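Mitotic checkpoint control protein kinase BUB1 (PDB 6JKK) is a mitotic checkpoint protein whose kinase domain, the part described here, probably binds ATP and phosphorylates the kinetochore motor CENP-E. Local coordinates at residues Leu189-Ile194 with Ser202-Asp207; Gln165-Val170 with Tyr250-Val255; Gly38-Leu43 with Asn124-Tyr129; Pro32-Val37 with Asp118-Gly123; Asn144-Val149 with Ser333-Ile338. All coordinates share one frame; numbering follows the deposited sequence.

Contact 1 (Leu189-Ile194 with Ser202-Asp207); sequences LLMKPI and SLQLID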
# COMPACT_ATOMS: atom_id res chain seq x y z
N LEU A 189 5.75 1.06 3.19
CA LEU A 189 6.96 1.62 3.77
C LEU A 189 7.35 0.78 4.97
O LEU A 189 6.48 0.31 5.70
CB LEU A 189 6.74 3.07 4.20
CG LEU A 189 6.33 4.10 3.15
CD1 LEU A 189 6.15 5.48 3.79
CD2 LEU A 189 7.35 4.18 2.02
N LEU A 190 8.65 0.60 5.18
CA LEU A 190 9.13 -0.01 6.42
C LEU A 190 9.41 1.12 7.39
O LEU A 190 10.31 1.93 7.16
CB LEU A 190 10.40 -0.83 6.17
CG LEU A 190 11.01 -1.56 7.37
CD1 LEU A 190 10.05 -2.59 7.90
CD2 LEU A 190 12.31 -2.23 6.99
N MET A 191 8.65 1.16 8.48
CA MET A 191 8.69 2.30 9.39
C MET A 191 9.69 2.09 10.51
O MET A 191 10.22 3.05 11.07
CB MET A 191 7.30 2.54 9.98
CG MET A 191 6.23 2.75 8.94
SD MET A 191 6.67 4.09 7.81
CE MET A 191 6.46 5.51 8.88
N LYS A 192 9.96 0.83 10.81
CA LYS A 192 10.89 0.48 11.88
C LYS A 192 11.39 -0.95 11.66
O LYS A 192 10.83 -1.68 10.85
CB LYS A 192 10.20 0.63 13.25
CG LYS A 192 8.95 -0.21 13.45
CD LYS A 192 8.42 0.01 14.87
CE LYS A 192 7.10 -0.70 15.12
NZ LYS A 192 7.19 -2.15 14.84
N PRO A 193 12.47 -1.34 12.36
CA PRO A 193 12.98 -2.71 12.17
C PRO A 193 11.93 -3.75 12.55
O PRO A 193 10.95 -3.42 13.21
CB PRO A 193 14.18 -2.77 13.12
CG PRO A 193 14.62 -1.34 13.28
CD PRO A 193 13.35 -0.54 13.25
N ILE A 194 12.11 -4.99 12.11
CA ILE A 194 11.18 -6.08 12.45
C ILE A 194 11.45 -6.61 13.86
O ILE A 194 12.60 -6.65 14.27
CB ILE A 194 11.31 -7.24 11.42
CG1 ILE A 194 10.74 -6.84 10.07
CG2 ILE A 194 10.56 -8.47 11.87
CD1 ILE A 194 11.69 -6.11 9.22
N SER A 202 5.53 -3.39 11.38
CA SER A 202 6.62 -2.47 11.08
C SER A 202 6.41 -1.83 9.72
O SER A 202 7.16 -0.94 9.32
CB SER A 202 7.97 -3.19 11.13
OG SER A 202 8.22 -3.72 12.41
N LEU A 203 5.37 -2.29 9.02
CA LEU A 203 5.02 -1.77 7.69
C LEU A 203 3.88 -0.76 7.73
O LEU A 203 3.05 -0.77 8.64
CB LEU A 203 4.61 -2.92 6.78
CG LEU A 203 5.56 -3.53 5.75
CD1 LEU A 203 7.02 -3.26 6.04
CD2 LEU A 203 5.28 -5.02 5.62
N GLN A 204 3.83 0.11 6.72
CA GLN A 204 2.73 1.06 6.58
C GLN A 204 2.31 1.14 5.12
O GLN A 204 3.15 1.32 4.23
CB GLN A 204 3.14 2.44 7.09
CG GLN A 204 2.03 3.50 7.04
CD GLN A 204 2.49 4.84 7.58
OE1 GLN A 204 2.92 5.71 6.83
NE2 GLN A 204 2.40 5.01 8.89
N LEU A 205 1.01 1.01 4.87
CA LEU A 205 0.46 1.15 3.52
C LEU A 205 0.20 2.62 3.23
O LEU A 205 -0.39 3.33 4.05
CB LEU A 205 -0.86 0.37 3.43
CG LEU A 205 -1.57 0.34 2.07
CD1 LEU A 205 -0.71 -0.37 1.05
CD2 LEU A 205 -2.93 -0.34 2.20
N ILE A 206 0.65 3.09 2.06
CA ILE A 206 0.56 4.50 1.70
C ILE A 206 -0.06 4.69 0.31
O ILE A 206 -0.25 3.72 -0.44
CB ILE A 206 1.95 5.16 1.68
CG1 ILE A 206 2.79 4.58 0.53
CG2 ILE A 206 2.67 4.94 3.02
CD1 ILE A 206 4.14 5.30 0.27
N ASP A 207 -0.35 5.95 -0.03
CA ASP A 207 -0.77 6.34 -1.37
C ASP A 207 -2.16 5.82 -1.75
O ASP A 207 -2.30 4.94 -2.59
CB ASP A 207 0.28 5.93 -2.42
CG ASP A 207 1.39 6.96 -2.57
OD1 ASP A 207 2.52 6.56 -2.96
OD2 ASP A 207 1.14 8.16 -2.32
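Leu189 and Gln204 form the hydrogen-bonded pair of a short antiparallel hairpin. Leu189 N gives a bond of 2.8 Å to Gln204 O, and Gln204 N gives one back to Leu189 O. Beyond them, Met191 N donates to Ser202 O at 2.7 Å. Leu190 and Leu203 are the neighbouring non-hydrogen-bonded pair, with CD1 against CD1 at 3.6 Å. Leu189 crosses Ile206 at about a right angle, and its CD1 meets Ile206 CG2 at 3.6 Å. Met191 lays its CG on Gln204 CB at 3.6 Å; Gln204 NE2 bonds to Pro112 O.

At the turn, Ser202 OG sits between two partners. Lys192 NZ donates to it at 3.1 Å, and Pro193 O lies 2.9 Å from the same OG and may accept its proton. A bend at the end of the lysine chain (chi4 56°) turns NZ back to this hydroxyl and to Val201 O. An alanine in place of Lys192 would probably leave Ser202 OG without its ammonium donor and Val201 O without the same mate. Outside the pair, Gln165 OE1 accepts a bond from Ser202 N, and Leu203 packs on helix 156-175.

This hairpin joins the kinase catalytic loop to the DFG motif, whose Asp207 pairs with Lys85. Polar side-chain bonds gather at Ser202, while backbone bonds and the Leu189-Ile206 contact hold the end that leads to Asp207.

Contact 2 (Gln165-Val170 with Tyr250-Val255); sequences QMLDIV and YGLVSV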
# COMPACT_ATOMS: atom_id res chain seq x y z
N GLN A 165 2.56 -9.74 7.81
CA GLN A 165 2.18 -8.38 8.16
C GLN A 165 1.31 -7.74 7.09
O GLN A 165 0.30 -7.10 7.41
CB GLN A 165 3.42 -7.52 8.38
CG GLN A 165 4.26 -7.90 9.59
CD GLN A 165 5.48 -7.01 9.73
OE1 GLN A 165 5.36 -5.78 9.70
NE2 GLN A 165 6.65 -7.61 9.84
N MET A 166 1.71 -7.89 5.83
CA MET A 166 0.97 -7.27 4.73
C MET A 166 -0.43 -7.85 4.65
O MET A 166 -1.38 -7.13 4.34
CB MET A 166 1.69 -7.48 3.39
CG MET A 166 2.91 -6.60 3.20
SD MET A 166 3.62 -6.77 1.56
CE MET A 166 4.19 -8.48 1.65
N LEU A 167 -0.56 -9.14 4.91
CA LEU A 167 -1.87 -9.78 4.93
C LEU A 167 -2.74 -9.18 6.03
O LEU A 167 -3.94 -8.98 5.84
CB LEU A 167 -1.72 -11.29 5.16
CG LEU A 167 -1.42 -12.11 3.91
CD1 LEU A 167 -0.78 -13.44 4.29
CD2 LEU A 167 -2.69 -12.32 3.11
N ASP A 168 -2.14 -8.90 7.18
CA ASP A 168 -2.90 -8.35 8.31
C ASP A 168 -3.38 -6.95 7.96
O ASP A 168 -4.52 -6.58 8.25
CB ASP A 168 -2.04 -8.32 9.57
CG ASP A 168 -2.79 -8.73 10.83
OD1 ASP A 168 -3.90 -9.31 10.72
OD2 ASP A 168 -2.25 -8.51 11.93
N ILE A 169 -2.52 -6.17 7.33
CA ILE A 169 -2.86 -4.79 6.97
C ILE A 169 -3.99 -4.73 5.94
O ILE A 169 -4.92 -3.93 6.08
CB ILE A 169 -1.61 -4.03 6.45
CG1 ILE A 169 -0.60 -3.84 7.60
CG2 ILE A 169 -1.99 -2.68 5.87
CD1 ILE A 169 0.79 -3.39 7.14
N VAL A 170 -3.91 -5.58 4.93
CA VAL A 170 -4.94 -5.64 3.89
C VAL A 170 -6.26 -6.17 4.44
O VAL A 170 -7.33 -5.66 4.11
CB VAL A 170 -4.44 -6.49 2.69
CG1 VAL A 170 -5.55 -6.69 1.66
CG2 VAL A 170 -3.25 -5.81 2.05
N TYR A 250 -4.51 -9.55 -5.66
CA TYR A 250 -3.58 -9.71 -6.77
C TYR A 250 -2.32 -8.88 -6.51
O TYR A 250 -1.20 -9.38 -6.67
CB TYR A 250 -4.24 -9.27 -8.08
CG TYR A 250 -3.33 -9.32 -9.30
CD1 TYR A 250 -3.18 -10.48 -10.03
CD2 TYR A 250 -2.65 -8.18 -9.71
CE1 TYR A 250 -2.36 -10.53 -11.14
CE2 TYR A 250 -1.82 -8.21 -10.81
CZ TYR A 250 -1.68 -9.38 -11.52
OH TYR A 250 -0.86 -9.41 -12.62
N GLY A 251 -2.51 -7.63 -6.09
CA GLY A 251 -1.39 -6.75 -5.77
C GLY A 251 -0.50 -7.31 -4.68
O GLY A 251 0.74 -7.23 -4.75
N LEU A 252 -1.15 -7.90 -3.67
CA LEU A 252 -0.45 -8.54 -2.56
C LEU A 252 0.51 -9.62 -3.04
O LEU A 252 1.67 -9.66 -2.62
CB LEU A 252 -1.47 -9.18 -1.60
CG LEU A 252 -1.57 -8.66 -0.17
CD1 LEU A 252 -2.47 -9.57 0.66
CD2 LEU A 252 -0.20 -8.53 0.47
N VAL A 253 0.02 -10.51 -3.91
CA VAL A 253 0.87 -11.56 -4.47
C VAL A 253 2.04 -10.96 -5.23
O VAL A 253 3.18 -11.43 -5.10
CB VAL A 253 0.08 -12.50 -5.40
CG1 VAL A 253 1.00 -13.52 -6.05
CG2 VAL A 253 -0.98 -13.23 -4.61
N SER A 254 1.77 -9.92 -6.01
CA SER A 254 2.81 -9.29 -6.81
C SER A 254 3.94 -8.79 -5.89
O SER A 254 5.11 -8.90 -6.24
CB SER A 254 2.25 -8.14 -7.65
OG SER A 254 2.27 -6.92 -6.93
N VAL A 255 3.58 -8.28 -4.72
CA VAL A 255 4.58 -7.81 -3.76
C VAL A 255 5.37 -8.98 -3.15
O VAL A 255 6.59 -8.92 -3.03
CB VAL A 255 3.96 -6.97 -2.63
CG1 VAL A 255 5.04 -6.52 -1.66
CG2 VAL A 255 3.24 -5.76 -3.19
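Met166 and Leu252 join two long helices of the kinase C lobe, 156-175 and 246-261. These correspond to alphaE and alphaF of the protein kinase fold. The two helix segments run nearly antiparallel, 162° between their directions, with axes 11.0 Å apart. No hydrogen bond crosses between them, and all five touching residues are buried.

The tight part is on the side of Met166. Its CB meets Leu252 CD2 at 3.6 Å. Its SD lies 3.5 Å from Val255 CG1. A bend at chi3 of -66° turns the methyl CE so that it also reaches this CG1, at 3.9 Å. The methionine thus touches this methyl with two atoms. Leu252 fills the middle of the contact. Its other methyl, CD1, meets Leu167 CD2 at 3.7 Å, and these two leucines cross at about a right angle. Its chi1 of -116° is away from the staggered positions, which probably costs some torsional strain.

The looser part is at Val170. This valine meets Leu252 tip to tip, and its nearest atom, CG2, stays 4.0 Å from Leu252 CG. Around the pair, Leu167 continues onto helix 310-322, while Met166 and Ile169 pack on Leu203 of strand 203-205.

Ser254, partly exposed, is turned from the interface. Its OG donates to Gly251 O at 2.7 Å, and the same carbonyl oxygen also accepts Val255 N.

Contact 3 (Gly38-Leu43 with Asn124-Tyr129); sequences GHVKRL and NNSSVY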
# COMPACT_ATOMS: atom_id res chain seq x y z
N GLY A 38 -5.79 30.01 -2.30
CA GLY A 38 -6.04 30.26 -3.70
C GLY A 38 -5.04 29.48 -4.54
O GLY A 38 -5.42 28.65 -5.37
N HIS A 39 -3.76 29.73 -4.31
CA HIS A 39 -2.72 29.16 -5.17
C HIS A 39 -1.65 28.46 -4.36
O HIS A 39 -1.03 29.06 -3.47
CB HIS A 39 -2.08 30.25 -6.03
CG HIS A 39 -1.02 29.74 -6.95
ND1 HIS A 39 -1.30 28.98 -8.06
CD2 HIS A 39 0.33 29.88 -6.92
CE1 HIS A 39 -0.17 28.68 -8.69
NE2 HIS A 39 0.83 29.21 -8.01
N VAL A 40 -1.42 27.18 -4.67
CA VAL A 40 -0.36 26.41 -4.04
C VAL A 40 0.87 26.47 -4.93
O VAL A 40 0.79 26.13 -6.12
CB VAL A 40 -0.79 24.93 -3.87
CG1 VAL A 40 0.40 24.06 -3.53
CG2 VAL A 40 -1.85 24.81 -2.79
N LYS A 41 2.00 26.91 -4.37
CA LYS A 41 3.25 26.99 -5.13
C LYS A 41 3.79 25.60 -5.44
O LYS A 41 3.55 24.64 -4.69
CB LYS A 41 4.32 27.77 -4.35
CG LYS A 41 3.97 29.22 -4.04
CD LYS A 41 5.01 29.84 -3.09
CE LYS A 41 4.65 31.27 -2.76
NZ LYS A 41 3.22 31.39 -2.35
N ARG A 42 4.50 25.49 -6.55
CA ARG A 42 5.22 24.27 -6.88
C ARG A 42 6.27 24.02 -5.80
O ARG A 42 6.99 24.94 -5.42
CB ARG A 42 5.86 24.42 -8.26
CG ARG A 42 6.35 23.12 -8.90
CD ARG A 42 6.73 23.34 -10.36
NE ARG A 42 5.56 23.44 -11.23
CZ ARG A 42 5.18 22.48 -12.07
NH1 ARG A 42 5.89 21.37 -12.17
NH2 ARG A 42 4.10 22.65 -12.83
N LEU A 43 6.34 22.80 -5.28
CA LEU A 43 7.34 22.47 -4.27
C LEU A 43 8.73 22.63 -4.86
O LEU A 43 8.96 22.28 -6.02
CB LEU A 43 7.15 21.04 -3.77
CG LEU A 43 5.93 20.75 -2.89
CD1 LEU A 43 5.79 19.25 -2.64
CD2 LEU A 43 6.04 21.48 -1.57
N ASN A 124 -6.67 25.98 -5.47
CA ASN A 124 -7.51 25.83 -6.65
C ASN A 124 -6.85 24.88 -7.65
O ASN A 124 -7.52 24.13 -8.35
CB ASN A 124 -7.72 27.19 -7.33
CG ASN A 124 -8.27 28.26 -6.38
OD1 ASN A 124 -9.00 27.97 -5.44
ND2 ASN A 124 -7.93 29.51 -6.67
N ASN A 125 -5.52 24.91 -7.67
CA ASN A 125 -4.71 24.28 -8.71
C ASN A 125 -4.11 22.93 -8.32
O ASN A 125 -3.93 22.05 -9.16
CB ASN A 125 -3.56 25.22 -9.07
CG ASN A 125 -2.66 25.52 -7.86
OD1 ASN A 125 -3.15 25.85 -6.77
ND2 ASN A 125 -1.35 25.40 -8.06
N SER A 126 -3.78 22.79 -7.04
CA SER A 126 -3.06 21.61 -6.58
C SER A 126 -3.20 21.44 -5.09
O SER A 126 -3.60 22.37 -4.37
CB SER A 126 -1.57 21.72 -6.93
OG SER A 126 -1.01 22.91 -6.41
N SER A 127 -2.88 20.24 -4.62
CA SER A 127 -2.89 19.92 -3.21
C SER A 127 -1.47 19.56 -2.79
O SER A 127 -0.66 19.13 -3.63
CB SER A 127 -3.82 18.73 -2.94
OG SER A 127 -3.55 17.65 -3.82
N VAL A 128 -1.17 19.76 -1.52
CA VAL A 128 0.04 19.20 -0.92
C VAL A 128 -0.38 18.48 0.34
O VAL A 128 -0.96 19.10 1.24
CB VAL A 128 1.09 20.28 -0.58
CG1 VAL A 128 2.21 19.67 0.24
CG2 VAL A 128 1.67 20.92 -1.85
N TYR A 129 -0.12 17.18 0.40
CA TYR A 129 -0.42 16.38 1.58
C TYR A 129 0.87 15.99 2.30
O TYR A 129 1.83 15.51 1.69
CB TYR A 129 -1.22 15.12 1.19
CG TYR A 129 -2.58 15.46 0.60
CD1 TYR A 129 -3.43 16.36 1.25
CD2 TYR A 129 -3.01 14.89 -0.59
CE1 TYR A 129 -4.66 16.68 0.72
CE2 TYR A 129 -4.24 15.21 -1.13
CZ TYR A 129 -5.06 16.10 -0.47
OH TYR A 129 -6.29 16.41 -1.01
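Asn125 sets its side-chain amide against the backbone of Val40. OD1 accepts Val40 N at 3.0 Å in an almost straight bond (179°). ND2 donates to Val40 O, also at 3.0 Å, on a carbonyl lone pair and close to the plane of the amide. Two bonds to one residue fix the rotation of the amide, much as a neighbouring strand would hold a peptide. CG stands between the backbone N and the carbonyl carbon (chi1 60°), which starts the amide off toward Val40.

The His39 side chain crosses Asn125 at about a right angle, yet its ring and the amide are only 19° apart in plane. His39 CE1 is 3.5 Å from Asn125 ND2. An alanine at Asn125 would probably leave Val40 N and O without these mates and let the loop shift.

Val40 points toward 124-129. Its CB lies 3.3 Å from Ser126 OG, which is buried here and has no hydrogen-bond partner in the model. Its CG1 meets Val128 CG2 obliquely at 3.8 Å. Further back, Asn124 N bonds to Gly38 O at 2.9 Å.

Residues 38-43 lie in the N-lobe loop between strands 34-36 and 47-51. They cover the turn between strands 119-122 and 127-132. Val40 also packs on Leu121 and Gln86, while Leu43 and Val128 share Leu49 of strand 47-51.

Contact 4 (Pro32-Val37 with Asp118-Gly123); sequences PHCQLV and DYALVG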
# COMPACT_ATOMS: atom_id res chain seq x y z
N PRO A 32 -9.08 21.81 11.12
CA PRO A 32 -7.97 22.68 11.52
C PRO A 32 -6.64 22.28 10.88
O PRO A 32 -5.76 23.13 10.76
CB PRO A 32 -7.90 22.47 13.04
CG PRO A 32 -9.30 22.09 13.42
CD PRO A 32 -9.78 21.24 12.28
N HIS A 33 -6.49 21.03 10.46
CA HIS A 33 -5.24 20.61 9.84
C HIS A 33 -5.28 20.72 8.32
O HIS A 33 -4.35 20.30 7.63
CB HIS A 33 -4.82 19.20 10.28
CG HIS A 33 -5.67 18.10 9.72
ND1 HIS A 33 -7.03 18.02 9.94
CD2 HIS A 33 -5.34 17.02 8.98
CE1 HIS A 33 -7.51 16.94 9.35
NE2 HIS A 33 -6.50 16.31 8.75
N CYS A 34 -6.35 21.31 7.80
CA CYS A 34 -6.45 21.58 6.37
C CYS A 34 -6.51 23.09 6.17
O CYS A 34 -7.29 23.77 6.84
CB CYS A 34 -7.71 20.94 5.80
SG CYS A 34 -8.00 21.25 4.04
N GLN A 35 -5.68 23.61 5.27
CA GLN A 35 -5.78 25.02 4.90
C GLN A 35 -6.14 25.17 3.44
O GLN A 35 -5.40 24.73 2.56
CB GLN A 35 -4.47 25.77 5.19
CG GLN A 35 -4.54 27.24 4.77
CD GLN A 35 -3.33 28.06 5.21
OE1 GLN A 35 -2.29 27.51 5.56
NE2 GLN A 35 -3.47 29.37 5.18
N LEU A 36 -7.29 25.78 3.18
CA LEU A 36 -7.66 26.19 1.83
C LEU A 36 -6.90 27.45 1.43
O LEU A 36 -6.85 28.42 2.19
CB LEU A 36 -9.17 26.45 1.75
CG LEU A 36 -10.03 25.39 1.07
CD1 LEU A 36 -9.76 24.02 1.64
CD2 LEU A 36 -11.50 25.74 1.21
N VAL A 37 -6.30 27.44 0.24
CA VAL A 37 -5.65 28.63 -0.30
C VAL A 37 -6.03 28.82 -1.77
O VAL A 37 -6.54 27.89 -2.41
CB VAL A 37 -4.10 28.55 -0.20
CG1 VAL A 37 -3.64 28.50 1.25
CG2 VAL A 37 -3.57 27.34 -0.98
N ASP A 118 -1.10 14.35 7.98
CA ASP A 118 -0.96 15.23 9.14
C ASP A 118 -1.49 16.63 8.83
O ASP A 118 -2.10 17.27 9.69
CB ASP A 118 0.50 15.33 9.57
CG ASP A 118 1.05 14.03 10.12
OD1 ASP A 118 0.26 13.12 10.46
OD2 ASP A 118 2.29 13.93 10.23
N TYR A 119 -1.21 17.09 7.62
CA TYR A 119 -1.62 18.43 7.18
C TYR A 119 -1.94 18.42 5.70
O TYR A 119 -1.36 17.65 4.92
CB TYR A 119 -0.52 19.45 7.49
CG TYR A 119 -0.29 19.64 8.97
CD1 TYR A 119 0.73 18.98 9.63
CD2 TYR A 119 -1.13 20.46 9.71
CE1 TYR A 119 0.92 19.14 10.99
CE2 TYR A 119 -0.95 20.63 11.07
CZ TYR A 119 0.08 19.97 11.70
OH TYR A 119 0.26 20.14 13.06
N ALA A 120 -2.87 19.29 5.31
CA ALA A 120 -3.28 19.40 3.92
C ALA A 120 -3.33 20.85 3.48
O ALA A 120 -4.01 21.67 4.09
CB ALA A 120 -4.65 18.74 3.71
N LEU A 121 -2.60 21.16 2.41
CA LEU A 121 -2.69 22.48 1.81
C LEU A 121 -3.42 22.29 0.49
O LEU A 121 -2.94 21.58 -0.40
CB LEU A 121 -1.29 23.05 1.58
CG LEU A 121 -1.16 24.50 1.15
CD1 LEU A 121 -1.70 25.43 2.24
CD2 LEU A 121 0.29 24.83 0.82
N VAL A 122 -4.60 22.89 0.39
CA VAL A 122 -5.49 22.63 -0.74
C VAL A 122 -5.81 23.91 -1.53
O VAL A 122 -6.57 24.77 -1.06
CB VAL A 122 -6.80 21.97 -0.26
CG1 VAL A 122 -7.72 21.70 -1.42
CG2 VAL A 122 -6.48 20.67 0.48
N GLY A 123 -5.22 24.04 -2.72
CA GLY A 123 -5.44 25.21 -3.54
C GLY A 123 -6.38 24.94 -4.69
O GLY A 123 -6.84 23.81 -4.87
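Cys34, Gln35 and Leu36 pair with Ala120, Leu121 and Val122 as parallel strands, 4.8 Å between axes and 10° apart in direction. Ala120 N bonds to His33 O at 2.9 Å, and Gln35 N to Ala120 O at 2.8 Å. Val122 N then bonds to Gln35 O, and Val37 N to Val122 O at 3.0 Å. Gly123 CA adds a CH...O contact to Val37 O.

The His33 ring brings its edge to the partner strand. A chi1 of 71° places CG there, and CD2 lies 3.3 Å from Asp118 O, near the ring plane. His33 CB touches the Tyr119 ring at CD2, 3.9 Å away.

This pair sits at the margin of the kinase N-lobe sheet. Strand 34-36 adds an outer strand beside strand 119-122, which corresponds to beta4. Asp118 and Tyr119 together face Ile130 on the other neighbouring strand, which makes a classic beta bulge.

The two faces differ. On one, Cys34 SG meets Val122 CG2 at 3.9 Å, and both Cys34 and Ala120 pack on Phe95 of helix 92-104. Leu36 lies alongside Val122 on this face. On the other, Gln35 and Leu121 run side by side in the same direction, and Gln35 OE1 accepts His52 N from beyond the pair. Val37 crosses Leu121 at about a right angle, with its CG1 on Leu121 CD1 at 3.8 Å.

Contact 5 (Asn144-Val149 with Ser333-Ile338); sequences NKVKSV and SKFNTI
Lys145 comes first along helix 139-150, and its aliphatic chain reaches out beside Ile338. CG is anti to the backbone N (chi1 175°), and the chain stays extended to its end. Lys145 CE comes to 3.4 Å from Ile338 O. The lysine also touches Gln340 just beyond.

Next, Val146 is buried. Its CG2 approaches the Phe335 ring obliquely, 3.8 Å from CE1, and the two side chains cross at about a right angle. The same methyl is 4.3 Å from Ile338 CG2. Val142, one turn earlier on this helix, also packs on the phenylalanine, which meets Ile194 as well.

One turn further on, Val149 faces Ile338. Their side chains slide past each other in opposite directions, CG2 to CG2 at 4.0 Å. Ile338 thus lies against Lys145, Val146 and Val149 and buries more surface here than any other residue of the two segments. Thr150, next after Val149, also packs on Ile338.

No hydrogen bond crosses between the helices, and the contact is away from the predicted ATP-binding lysine. The axes stand 10.6 Å apart at 99°. Helix 139-150 corresponds to alphaD of the kinase C lobe, and helix 325-339, the last of the chain, packs across it nearly perpendicular through apolar side chains.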
# COMPACT_ATOMS: atom_id res chain seq x y z
N ASN A 144 15.89 -3.87 -2.61
CA ASN A 144 17.03 -3.64 -3.47
C ASN A 144 18.30 -3.42 -2.65
O ASN A 144 19.38 -3.87 -3.04
CB ASN A 144 16.75 -2.45 -4.40
CG ASN A 144 15.77 -2.80 -5.50
OD1 ASN A 144 15.75 -3.93 -5.99
ND2 ASN A 144 14.93 -1.85 -5.89
N LYS A 145 18.17 -2.76 -1.51
CA LYS A 145 19.33 -2.55 -0.66
C LYS A 145 19.85 -3.89 -0.12
O LYS A 145 21.06 -4.12 -0.09
CB LYS A 145 19.01 -1.60 0.50
CG LYS A 145 20.14 -1.43 1.50
CD LYS A 145 19.83 -0.34 2.51
CE LYS A 145 21.00 -0.11 3.46
NZ LYS A 145 20.71 0.97 4.46
N VAL A 146 18.93 -4.76 0.27
CA VAL A 146 19.29 -6.10 0.78
C VAL A 146 20.03 -6.91 -0.30
O VAL A 146 21.03 -7.59 -0.02
CB VAL A 146 18.05 -6.86 1.27
CG1 VAL A 146 18.35 -8.36 1.41
CG2 VAL A 146 17.56 -6.29 2.59
N LYS A 147 19.53 -6.85 -1.53
CA LYS A 147 20.16 -7.58 -2.62
C LYS A 147 21.52 -6.99 -2.96
O LYS A 147 22.45 -7.71 -3.35
CB LYS A 147 19.25 -7.62 -3.86
CG LYS A 147 18.20 -8.73 -3.83
CD LYS A 147 17.21 -8.59 -4.99
CE LYS A 147 15.93 -7.89 -4.55
NZ LYS A 147 15.15 -7.34 -5.69
N SER A 148 21.64 -5.67 -2.82
CA SER A 148 22.90 -4.97 -3.08
C SER A 148 23.97 -5.38 -2.09
O SER A 148 25.14 -5.58 -2.45
CB SER A 148 22.67 -3.45 -3.00
OG SER A 148 23.91 -2.77 -3.03
N VAL A 149 23.57 -5.51 -0.82
CA VAL A 149 24.50 -5.83 0.26
C VAL A 149 24.85 -7.31 0.32
O VAL A 149 26.01 -7.67 0.53
CB VAL A 149 23.95 -5.36 1.63
CG1 VAL A 149 24.86 -5.81 2.76
CG2 VAL A 149 23.81 -3.85 1.65
N SER A 333 17.64 -10.69 12.56
CA SER A 333 18.77 -9.94 13.11
C SER A 333 19.67 -9.43 11.99
O SER A 333 20.04 -8.25 11.95
CB SER A 333 19.56 -10.83 14.07
OG SER A 333 20.63 -10.12 14.66
N LYS A 334 20.00 -10.32 11.06
CA LYS A 334 20.84 -9.97 9.92
C LYS A 334 20.18 -8.95 9.01
O LYS A 334 20.84 -8.05 8.48
CB LYS A 334 21.21 -11.23 9.13
CG LYS A 334 22.14 -12.17 9.87
CD LYS A 334 22.48 -13.40 9.04
CE LYS A 334 21.26 -14.27 8.75
NZ LYS A 334 21.63 -15.56 8.10
N PHE A 335 18.87 -9.09 8.81
CA PHE A 335 18.09 -8.14 8.02
C PHE A 335 18.10 -6.76 8.65
O PHE A 335 18.34 -5.75 7.96
CB PHE A 335 16.65 -8.65 7.88
CG PHE A 335 15.73 -7.70 7.15
CD1 PHE A 335 15.60 -7.77 5.77
CD2 PHE A 335 15.00 -6.75 7.84
CE1 PHE A 335 14.75 -6.90 5.10
CE2 PHE A 335 14.16 -5.88 7.17
CZ PHE A 335 14.03 -5.96 5.80
N ASN A 336 17.83 -6.70 9.95
CA ASN A 336 17.80 -5.42 10.66
C ASN A 336 19.16 -4.72 10.63
O ASN A 336 19.25 -3.49 10.51
CB ASN A 336 17.32 -5.61 12.10
CG ASN A 336 15.82 -5.78 12.21
OD1 ASN A 336 15.08 -5.45 11.28
ND2 ASN A 336 15.35 -6.28 13.35
N THR A 337 20.22 -5.52 10.74
CA THR A 337 21.58 -4.98 10.68
C THR A 337 21.87 -4.30 9.32
O THR A 337 22.50 -3.25 9.27
CB THR A 337 22.63 -6.07 10.98
OG1 THR A 337 22.48 -6.51 12.34
CG2 THR A 337 24.05 -5.54 10.79
N ILE A 338 21.39 -4.91 8.24
CA ILE A 338 21.56 -4.34 6.91
C ILE A 338 20.82 -3.00 6.82
O ILE A 338 21.31 -2.04 6.21
CB ILE A 338 21.06 -5.31 5.81
CG1 ILE A 338 21.96 -6.55 5.75
CG2 ILE A 338 21.00 -4.62 4.45
CD1 ILE A 338 21.31 -7.74 5.07

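From the N terminus, contact 4 opens at 32-37 and contact 3 at 38-43. Contact 4 closes at 118-123 and contact 3 at 124-129, so the two loops cross. Both tie the N-terminal part of the chain to consecutive strands of the N-lobe sheet, and they touch each other. After these come the C-lobe contacts, nested in one another. Contact 5 opens at 144-149 and closes only at 333-338, near the C terminus. Contact 2 lies within it, and contact 1 within contact 2. Contact 1 touches both: Ser202 bonds to Gln165 and Leu203 packs against helix 156-175, while Ile194 meets Phe335 and Asn336 of the last helix. The hairpin thus joins the two helix pairs.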